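ATP phosphoribosyltransferase (Thermotoga maritima, PDB 1O63) probably catalyses the first step of histidine biosynthesis, condensing ATP with 5-phosphoribose 1-diphosphate to give N'-(5'-phosphoribosyl)-ATP. Local coordinates at residues R116-S120 with K121-C125; L136-A140 with G141-L145. All coordinates share one frame; numbering follows the deposited sequence.

Contact 1. Residues R116-S120 with K121-C125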
ATOM      1  N   ARG A 116     -10.935 -15.751   4.356  1.00 27.40           N
ATOM      2  CA  ARG A 116     -12.194 -15.992   5.070  1.00 26.27           C
ATOM      3  C   ARG A 116     -13.307 -16.373   4.099  1.00 28.17           C
ATOM      4  O   ARG A 116     -14.192 -17.187   4.397  1.00 24.72           O
ATOM      5  CB  ARG A 116     -12.590 -14.753   5.870  1.00 32.38           C
ATOM      6  CG  ARG A 116     -13.663 -14.957   6.914  1.00 36.10           C
ATOM      7  CD  ARG A 116     -13.850 -13.717   7.799  1.00 34.44           C
ATOM      8  NE  ARG A 116     -12.615 -13.417   8.498  1.00 40.69           N
ATOM      9  CZ  ARG A 116     -11.852 -12.341   8.355  1.00 40.75           C
ATOM     10  NH1 ARG A 116     -12.219 -11.366   7.531  1.00 37.73           N
ATOM     11  NH2 ARG A 116     -10.734 -12.258   9.069  1.00 41.15           N
ATOM     12  N   TYR A 117     -13.326 -15.715   2.940  1.00 25.81           N
ATOM     13  CA  TYR A 117     -14.310 -16.007   1.910  1.00 26.56           C
ATOM     14  C   TYR A 117     -14.150 -17.435   1.427  1.00 27.35           C
ATOM     15  O   TYR A 117     -15.085 -18.251   1.564  1.00 26.67           O
ATOM     16  CB  TYR A 117     -14.247 -14.973   0.779  1.00 26.96           C
ATOM     17  CG  TYR A 117     -15.288 -15.247  -0.297  1.00 27.57           C
ATOM     18  CD1 TYR A 117     -14.923 -15.847  -1.493  1.00 28.76           C
ATOM     19  CD2 TYR A 117     -16.636 -14.984  -0.046  1.00 27.02           C
ATOM     20  CE1 TYR A 117     -15.882 -16.141  -2.454  1.00 30.14           C
ATOM     21  CE2 TYR A 117     -17.595 -15.260  -0.997  1.00 27.23           C
ATOM     22  CZ  TYR A 117     -17.202 -15.830  -2.201  1.00 30.73           C
ATOM     23  OH  TYR A 117     -18.154 -16.111  -3.169  1.00 32.05           O
ATOM     24  N   CYS A 118     -12.941 -17.839   1.060  1.00 28.35           N
ATOM     25  CA  CYS A 118     -12.687 -19.215   0.626  1.00 30.01           C
ATOM     26  C   CYS A 118     -13.158 -20.253   1.658  1.00 32.48           C
ATOM     27  O   CYS A 118     -13.938 -21.159   1.317  1.00 30.51           O
ATOM     28  CB  CYS A 118     -11.239 -19.425   0.254  1.00 30.18           C
ATOM     29  SG  CYS A 118     -10.670 -18.443  -1.190  1.00 32.07           S
ATOM     30  N   GLU A 119     -12.872 -20.052   2.929  1.00 34.03           N
ATOM     31  CA  GLU A 119     -13.301 -20.962   3.993  1.00 35.88           C
ATOM     32  C   GLU A 119     -14.803 -21.074   4.093  1.00 37.34           C
ATOM     33  O   GLU A 119     -15.358 -22.171   4.245  1.00 38.84           O
ATOM     34  CB  GLU A 119     -12.782 -20.501   5.370  1.00 31.71           C
ATOM     35  CG  GLU A 119     -11.282 -20.766   5.489  1.00 32.17           C
ATOM     36  CD  GLU A 119     -10.646 -19.849   6.507  1.00 32.50           C
ATOM     37  OE1 GLU A 119     -11.399 -19.216   7.272  1.00 32.31           O
ATOM     38  OE2 GLU A 119      -9.409 -19.760   6.513  1.00 34.25           O
ATOM     39  N   SER A 120     -15.486 -19.960   3.903  1.00 38.90           N
ATOM     40  CA  SER A 120     -16.936 -19.928   3.914  1.00 41.81           C
ATOM     41  C   SER A 120     -17.493 -20.697   2.717  1.00 43.57           C
ATOM     42  O   SER A 120     -18.678 -21.050   2.704  1.00 44.06           O
ATOM     43  CB  SER A 120     -17.455 -18.494   3.931  1.00 42.01           C
ATOM     44  OG  SER A 120     -17.601 -17.991   2.613  1.00 44.17           O
ATOM     45  N   LYS A 121     -16.657 -20.991   1.728  1.00 43.79           N
ATOM     46  CA  LYS A 121     -17.056 -21.733   0.553  1.00 43.80           C
ATOM     47  C   LYS A 121     -16.518 -23.151   0.547  1.00 43.71           C
ATOM     48  O   LYS A 121     -16.835 -23.922  -0.360  1.00 44.03           O
ATOM     49  CB  LYS A 121     -16.501 -21.013  -0.706  1.00 44.66           C
ATOM     50  CG  LYS A 121     -17.593 -20.580  -1.658  1.00 43.71           C
ATOM     51  CD  LYS A 121     -18.415 -19.436  -1.105  1.00 46.59           C
ATOM     52  CE  LYS A 121     -19.540 -19.062  -2.068  1.00 46.97           C
ATOM     53  NZ  LYS A 121     -20.749 -18.646  -1.290  1.00 50.98           N
ATOM     54  N   GLY A 122     -15.556 -23.446   1.416  1.00 44.55           N
ATOM     55  CA  GLY A 122     -14.894 -24.757   1.396  1.00 43.34           C
ATOM     56  C   GLY A 122     -13.961 -24.885   0.197  1.00 43.45           C
ATOM     57  O   GLY A 122     -13.588 -25.990  -0.202  1.00 42.61           O
ATOM     58  N   TRP A 123     -13.542 -23.750  -0.375  1.00 41.48           N
ATOM     59  CA  TRP A 123     -12.670 -23.744  -1.529  1.00 39.45           C
ATOM     60  C   TRP A 123     -11.201 -23.885  -1.117  1.00 40.40           C
ATOM     61  O   TRP A 123     -10.800 -23.367  -0.069  1.00 41.25           O
ATOM     62  CB  TRP A 123     -12.803 -22.431  -2.294  1.00 35.62           C
ATOM     63  CG  TRP A 123     -14.063 -22.156  -3.027  1.00 34.39           C
ATOM     64  CD1 TRP A 123     -15.110 -23.001  -3.250  1.00 35.04           C
ATOM     65  CD2 TRP A 123     -14.398 -20.931  -3.713  1.00 34.59           C
ATOM     66  NE1 TRP A 123     -16.074 -22.384  -3.998  1.00 38.18           N
ATOM     67  CE2 TRP A 123     -15.657 -21.108  -4.301  1.00 34.45           C
ATOM     68  CE3 TRP A 123     -13.727 -19.710  -3.890  1.00 30.65           C
ATOM     69  CZ2 TRP A 123     -16.295 -20.114  -5.034  1.00 35.38           C
ATOM     70  CZ3 TRP A 123     -14.364 -18.712  -4.615  1.00 28.68           C
ATOM     71  CH2 TRP A 123     -15.618 -18.918  -5.181  1.00 32.32           C
ATOM     72  N   HIS A 124     -10.418 -24.516  -1.977  1.00 40.29           N
ATOM     73  CA  HIS A 124      -8.955 -24.504  -1.816  1.00 40.87           C
ATOM     74  C   HIS A 124      -8.464 -23.333  -2.682  1.00 38.53           C
ATOM     75  O   HIS A 124      -8.783 -23.309  -3.880  1.00 37.59           O
ATOM     76  CB  HIS A 124      -8.332 -25.813  -2.264  1.00 49.91           C
ATOM     77  CG  HIS A 124      -8.510 -26.945  -1.284  1.00 54.47           C
ATOM     78  ND1 HIS A 124      -9.664 -27.689  -1.220  1.00 56.31           N
ATOM     79  CD2 HIS A 124      -7.675 -27.448  -0.344  1.00 55.42           C
ATOM     80  CE1 HIS A 124      -9.538 -28.609  -0.276  1.00 57.09           C
ATOM     81  NE2 HIS A 124      -8.338 -28.488   0.265  1.00 57.46           N
ATOM     82  N   CYS A 125      -7.831 -22.352  -2.085  1.00 36.88           N
ATOM     83  CA  CYS A 125      -7.434 -21.149  -2.822  1.00 35.21           C
ATOM     84  C   CYS A 125      -5.948 -20.889  -2.778  1.00 34.81           C
ATOM     85  O   CYS A 125      -5.266 -21.104  -1.764  1.00 37.53           O
ATOM     86  CB  CYS A 125      -8.197 -19.944  -2.202  1.00 35.34           C
ATOM     87  SG  CYS A 125      -9.978 -19.952  -2.438  1.00 34.12           S
TER

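Contact 2. Residues L136-A140 with G141-L145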
ATOM      1  N   LEU A 136      -5.917  -6.220 -13.368  1.00 26.16           N
ATOM      2  CA  LEU A 136      -4.992  -6.724 -14.379  1.00 28.44           C
ATOM      3  C   LEU A 136      -4.691  -8.210 -14.188  1.00 28.18           C
ATOM      4  O   LEU A 136      -4.377  -8.903 -15.161  1.00 29.18           O
ATOM      5  CB  LEU A 136      -3.685  -5.930 -14.299  1.00 27.47           C
ATOM      6  CG  LEU A 136      -2.511  -6.365 -15.154  1.00 31.47           C
ATOM      7  CD1 LEU A 136      -2.900  -6.348 -16.628  1.00 33.26           C
ATOM      8  CD2 LEU A 136      -1.293  -5.475 -14.909  1.00 31.90           C
ATOM      9  N   ALA A 137      -4.824  -8.769 -12.985  1.00 28.25           N
ATOM     10  CA  ALA A 137      -4.446 -10.163 -12.752  1.00 27.98           C
ATOM     11  C   ALA A 137      -5.047 -11.207 -13.655  1.00 27.32           C
ATOM     12  O   ALA A 137      -4.308 -12.038 -14.224  1.00 27.98           O
ATOM     13  CB  ALA A 137      -4.647 -10.520 -11.271  1.00 27.14           C
ATOM     14  N   PRO A 138      -6.345 -11.286 -13.838  1.00 27.78           N
ATOM     15  CA  PRO A 138      -6.965 -12.304 -14.700  1.00 28.45           C
ATOM     16  C   PRO A 138      -6.508 -12.216 -16.142  1.00 29.56           C
ATOM     17  O   PRO A 138      -5.969 -13.178 -16.707  1.00 29.19           O
ATOM     18  CB  PRO A 138      -8.454 -12.060 -14.529  1.00 27.86           C
ATOM     19  CG  PRO A 138      -8.573 -11.398 -13.185  1.00 28.11           C
ATOM     20  CD  PRO A 138      -7.372 -10.444 -13.171  1.00 27.68           C
ATOM     21  N   ILE A 139      -6.543 -11.032 -16.750  1.00 31.12           N
ATOM     22  CA  ILE A 139      -6.065 -10.869 -18.134  1.00 32.52           C
ATOM     23  C   ILE A 139      -4.602 -11.119 -18.309  1.00 31.91           C
ATOM     24  O   ILE A 139      -4.156 -11.640 -19.376  1.00 31.09           O
ATOM     25  CB  ILE A 139      -6.525  -9.485 -18.666  1.00 36.85           C
ATOM     26  CG1 ILE A 139      -8.053  -9.514 -18.871  1.00 40.67           C
ATOM     27  CG2 ILE A 139      -5.829  -9.165 -19.970  1.00 41.66           C
ATOM     28  CD1 ILE A 139      -8.674  -8.141 -19.028  1.00 42.15           C
ATOM     29  N   ALA A 140      -3.739 -10.915 -17.298  1.00 30.36           N
ATOM     30  CA  ALA A 140      -2.342 -11.281 -17.419  1.00 30.21           C
ATOM     31  C   ALA A 140      -2.104 -12.776 -17.196  1.00 31.02           C
ATOM     32  O   ALA A 140      -0.960 -13.250 -17.348  1.00 28.18           O
ATOM     33  CB  ALA A 140      -1.456 -10.512 -16.422  1.00 27.32           C
ATOM     34  N   GLY A 141      -3.101 -13.500 -16.696  1.00 30.35           N
ATOM     35  CA  GLY A 141      -2.903 -14.928 -16.410  1.00 31.61           C
ATOM     36  C   GLY A 141      -2.344 -15.149 -15.008  1.00 29.72           C
ATOM     37  O   GLY A 141      -1.879 -16.228 -14.676  1.00 28.97           O
ATOM     38  N   LEU A 142      -2.373 -14.105 -14.186  1.00 30.04           N
ATOM     39  CA  LEU A 142      -1.812 -14.208 -12.819  1.00 28.20           C
ATOM     40  C   LEU A 142      -2.832 -14.875 -11.902  1.00 27.11           C
ATOM     41  O   LEU A 142      -2.480 -15.605 -10.993  1.00 26.80           O
ATOM     42  CB  LEU A 142      -1.499 -12.809 -12.332  1.00 29.20           C
ATOM     43  CG  LEU A 142      -0.651 -12.536 -11.134  1.00 31.60           C
ATOM     44  CD1 LEU A 142      -1.404 -11.816 -10.032  1.00 31.61           C
ATOM     45  CD2 LEU A 142       0.095 -13.755 -10.615  1.00 29.65           C
ATOM     46  N   SER A 143      -4.128 -14.635 -12.174  1.00 24.36           N
ATOM     47  CA  SER A 143      -5.131 -15.270 -11.332  1.00 25.73           C
ATOM     48  C   SER A 143      -6.361 -15.643 -12.151  1.00 25.53           C
ATOM     49  O   SER A 143      -6.523 -15.158 -13.278  1.00 25.01           O
ATOM     50  CB  SER A 143      -5.543 -14.345 -10.165  1.00 26.19           C
ATOM     51  OG  SER A 143      -6.395 -13.294 -10.586  1.00 22.60           O
ATOM     52  N   ASP A 144      -7.183 -16.486 -11.541  1.00 24.34           N
ATOM     53  CA  ASP A 144      -8.445 -16.866 -12.157  1.00 24.74           C
ATOM     54  C   ASP A 144      -9.490 -15.816 -11.803  1.00 24.43           C
ATOM     55  O   ASP A 144     -10.376 -15.455 -12.568  1.00 23.71           O
ATOM     56  CB  ASP A 144      -8.843 -18.253 -11.633  1.00 29.94           C
ATOM     57  CG  ASP A 144      -7.867 -19.342 -12.075  1.00 33.70           C
ATOM     58  OD1 ASP A 144      -7.838 -19.617 -13.283  1.00 33.74           O
ATOM     59  OD2 ASP A 144      -7.170 -19.942 -11.229  1.00 35.15           O
ATOM     60  N   LEU A 145      -9.417 -15.350 -10.546  1.00 20.74           N
ATOM     61  CA  LEU A 145     -10.404 -14.506  -9.944  1.00 20.36           C
ATOM     62  C   LEU A 145      -9.722 -13.400  -9.104  1.00 20.34           C
ATOM     63  O   LEU A 145      -8.551 -13.485  -8.803  1.00 21.37           O
ATOM     64  CB  LEU A 145     -11.303 -15.275  -8.938  1.00 18.32           C
ATOM     65  CG  LEU A 145     -12.043 -16.512  -9.432  1.00 24.59           C
ATOM     66  CD1 LEU A 145     -12.531 -17.385  -8.272  1.00 20.93           C
ATOM     67  CD2 LEU A 145     -13.212 -16.162 -10.332  1.00 25.28           C
TER

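Contact 1. Residues R116-S120 with K121-C125
Cys118 O is gripped by two backbone donors that reach it from opposite faces of its carbonyl plane: Lys121 N at 2.8 Å and Trp123 N, nearly straight to it, at 3.1 Å. The Trp123 bond, together with one from Gly122 N to Glu119 O, makes a Schellman motif, and the positive phi of Gly122, which favours glycine, turns the chain off the helix. The turn folds Trp123 and Cys125 back beside Tyr117 and Cys118. Cys118 SG is joined to Cys125 SG by a disulfide of 2.1 Å with chi3 -100°, a covalent tie from the last helical turn to the start of the next strand. Tyr117, its CG anti to the backbone N (chi1 -179°), swings its ring out beside the indole and turns one edge to the face of the six-membered ring, an offset edge-to-face pair with planes at 86° and CE1 3.7 Å from Trp123 CZ3. The Lys121 chain, bent at chi2, lays CG over one indole face near the rim and carries CE to 3.4 Å from Tyr117 OH, whose hydrogen-bond partner is Asp165. Ser120 OG donates a hydrogen bond to Tyr117 O at 2.7 Å, in the carbonyl plane and on a lone pair. Lys104 adds a cation-pi contact to Trp123. The unit links helix 111-121 to strand 125-129, outermost in the sheet within this chain: both cysteines rest on Ile106 of strand 104-108, while Tyr117 and Trp123 meet Leu91 of strand 81-94 and Tyr117 also touches Ile167 of strand 161-176.

Contact 2. Residues L136-A140 with G141-L145
Leu142 turns its CG away from the backbone N (chi1 -166°), which carries CD1 to 3.7 Å from Ala137 CB, while Ser143 holds OG over its own backbone (chi1 75°) and brings that hydroxyl to the same methyl from another side, OG lying 3.3 Å from Ala137 CB. The hydroxyl also lies near the Pro138 ring, but its bond runs along the chain: Ser143 OG donates to Leu145 O at 2.8 Å, from above the carbonyl plane, a bond that spans Asp144 at the entry to the strand. The backbone closes the short helix in a Schellman motif. Leu142 N bonds to Ala137 O at 2.8 Å, Gly141 N to Pro138 O at 2.9 Å, and Ser143 N adds a weak bond to Ala137 O. Gly141 has a positive phi (87°), where a CB would clash with Ala140 O, which calls for glycine. Pro138 CA points its hydrogen almost straight at Ser143 O, a CA-H...O contact of 3.2 Å. Loss of the Ser143 hydroxyl, as with an alanine here, would probably leave Leu145 O without this donor and open a small gap beside Ala137 CB. This turn leads from helix 136-140 to strand 145-150; Ala137 and Ser143 lie on Ala107 of strand 104-108, Pro138 meets Pro94 of strand 81-94 and Leu161 of strand 161-176, and Leu136, Ala140 and Leu142 pack against Tyr53, Phe43 and His56, respectively, of the second subunit.

In the fold
Contacts 1 and 2 are successive helix exits in one part of the fold, their centres about 19 Å apart, each a Schellman turn leading into a strand of the same mixed sheet. Both lean on strands 81-94, 104-108 and 161-176. Contact 1 enters strand 125-129, outermost within this chain, and is the more exposed; its two buried residues are tied to the loop, Tyr117 by an aromatic pair with Trp123 and Cys118 by the disulfide. Contact 2 leads to the interior strand 145-150 and has more of its touching residues buried; backbone bonds, apolar side chains and one hydroxyl hold it, with no aromatic pair or disulfide. It also faces the second subunit, whereas no other chain of the assembly touches contact 1.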